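Local coordinates for methyl-accepting/DNA response regulator (PDB 3D6W), which probably binds DNA through this LytTr domain, the C-terminal part of a putative response regulator assigned to phosphorelay signalling, at residues A[20-24]-A[89-93]. Numbering follows the deposited sequence.
Sequences KVMYL and NGERV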
loop_
_atom_site.group_PDB
_atom_site.type_symbol
_atom_site.label_atom_id
_atom_site.label_comp_id
_atom_site.label_asym_id
_atom_site.label_seq_id
_atom_site.Cartn_x
_atom_site.Cartn_y
_atom_site.Cartn_z
ATOM N N LYS A 20 12.029 0.925 4.802
ATOM C CA LYS A 20 12.793 1.233 5.968
ATOM C C LYS A 20 14.240 1.610 5.659
ATOM O O LYS A 20 15.005 2.004 6.558
ATOM C CB LYS A 20 12.770 0.037 6.923
ATOM C CG LYS A 20 11.375 -0.417 7.312
ATOM C CD LYS A 20 10.982 -0.036 8.722
ATOM C CE LYS A 20 11.156 -1.235 9.721
ATOM N NZ LYS A 20 11.848 -0.847 11.064
ATOM N N VAL A 21 14.628 1.529 4.394
ATOM C CA VAL A 21 15.967 2.008 3.978
ATOM C C VAL A 21 15.937 3.534 3.795
ATOM O O VAL A 21 15.122 4.047 2.996
ATOM C CB VAL A 21 16.443 1.307 2.673
ATOM C CG1 VAL A 21 17.888 1.760 2.271
ATOM C CG2 VAL A 21 16.324 -0.228 2.846
HETATM N N MSE A 22 16.796 4.228 4.531
HETATM C CA MSE A 22 16.876 5.674 4.514
HETATM C C MSE A 22 17.823 6.185 3.413
HETATM O O MSE A 22 17.513 7.131 2.703
HETATM C CB MSE A 22 17.357 6.181 5.889
HETATM C CG MSE A 22 16.480 5.775 7.023
HETATM SE SE MSE A 22 16.957 6.421 8.788
HETATM C CE MSE A 22 18.722 5.613 8.756
ATOM N N TYR A 23 18.984 5.550 3.327
ATOM C CA TYR A 23 20.010 5.839 2.336
ATOM C C TYR A 23 21.041 4.683 2.233
ATOM O O TYR A 23 21.061 3.738 3.045
ATOM C CB TYR A 23 20.693 7.210 2.596
ATOM C CG TYR A 23 21.554 7.281 3.846
ATOM C CD1 TYR A 23 21.029 7.703 5.055
ATOM C CD2 TYR A 23 22.912 6.947 3.795
ATOM C CE1 TYR A 23 21.805 7.764 6.162
ATOM C CE2 TYR A 23 23.693 6.986 4.890
ATOM C CZ TYR A 23 23.141 7.387 6.092
ATOM O OH TYR A 23 23.951 7.432 7.222
ATOM N N LEU A 24 21.811 4.707 1.158
ATOM C CA LEU A 24 22.883 3.743 0.951
ATOM C C LEU A 24 24.115 4.585 0.744
ATOM O O LEU A 24 24.034 5.670 0.150
ATOM C CB LEU A 24 22.645 2.806 -0.261
ATOM C CG LEU A 24 21.498 1.793 -0.247
ATOM C CD1 LEU A 24 20.138 2.415 -0.643
ATOM C CD2 LEU A 24 21.776 0.696 -1.185
ATOM N N ASN A 89 15.600 11.062 10.716
ATOM C CA ASN A 89 16.283 10.692 11.957
ATOM C C ASN A 89 17.405 11.685 12.420
ATOM O O ASN A 89 18.163 11.369 13.286
ATOM C CB ASN A 89 16.893 9.315 11.776
ATOM C CG ASN A 89 18.134 9.335 10.899
ATOM O OD1 ASN A 89 18.436 10.324 10.231
ATOM N ND2 ASN A 89 18.850 8.251 10.896
ATOM N N GLY A 90 17.536 12.846 11.796
ATOM C CA GLY A 90 18.552 13.843 12.134
ATOM C C GLY A 90 19.832 13.784 11.317
ATOM O O GLY A 90 20.730 14.630 11.514
ATOM N N GLU A 91 19.982 12.780 10.443
ATOM C CA GLU A 91 21.253 12.681 9.696
ATOM C C GLU A 91 21.217 13.662 8.551
ATOM O O GLU A 91 20.175 14.260 8.298
ATOM C CB GLU A 91 21.540 11.291 9.177
ATOM C CG GLU A 91 21.597 10.241 10.264
ATOM C CD GLU A 91 22.040 8.907 9.699
ATOM O OE1 GLU A 91 21.296 7.940 9.835
ATOM O OE2 GLU A 91 23.132 8.826 9.090
ATOM N N ARG A 92 22.353 13.866 7.890
ATOM C CA ARG A 92 22.364 14.668 6.667
ATOM C C ARG A 92 23.066 13.915 5.568
ATOM O O ARG A 92 23.913 13.066 5.819
ATOM C CB ARG A 92 22.965 16.081 6.858
ATOM C CG ARG A 92 24.461 16.106 7.239
ATOM C CD ARG A 92 24.976 17.511 7.549
ATOM N NE ARG A 92 24.213 18.087 8.649
ATOM C CZ ARG A 92 24.435 17.861 9.948
ATOM N NH1 ARG A 92 25.426 17.084 10.355
ATOM N NH2 ARG A 92 23.667 18.444 10.847
ATOM N N VAL A 93 22.691 14.235 4.343
ATOM C CA VAL A 93 23.251 13.586 3.160
ATOM C C VAL A 93 23.494 14.660 2.131
ATOM O O VAL A 93 22.614 15.496 1.904
ATOM C CB VAL A 93 22.277 12.505 2.598
ATOM C CG1 VAL A 93 22.815 11.929 1.290
ATOM C CG2 VAL A 93 22.010 11.390 3.662
#
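A very short hydrogen bond, 2.5 Å from Tyr23 OH to Glu91 OE2, ties strand 21-27 to the turn that leads into strand 92-95, two parts of the chain that share no sheet. The turn positions the acceptor. Asn89 OD1 accepts from the backbone N of Glu91 at 2.9 Å, an Asx turn, while Asn89 ND2 donates to Glu91 OE1 at 2.7 Å, so one carboxylate oxygen is fixed within the turn and the other meets the tyrosine at its ring edge. Between Asn89 and Glu91, Gly90 has a phi of +95°, where a CB would clash with the carbonyl O of Asn89. Val93 CG2 lies over one face of the Tyr23 ring, 4.3 Å from its centroid, a CH-pi contact, and Phe65 touches both residues. Selenomethionine Met22 also points toward the turn, its SE 3.4 Å from Asn89 ND2. Adjacent Met22 and Tyr23 can both point this way because they face Asn34 in a classic beta bulge, which breaks the usual alternation of side chains. Between these two segments side chains do the joining: a bulged strand of the five-stranded antiparallel sheet meets strand 92-95, outermost in this chain's three-stranded sheet, and its preceding turn, within the mainly beta LytTR DNA-binding domain.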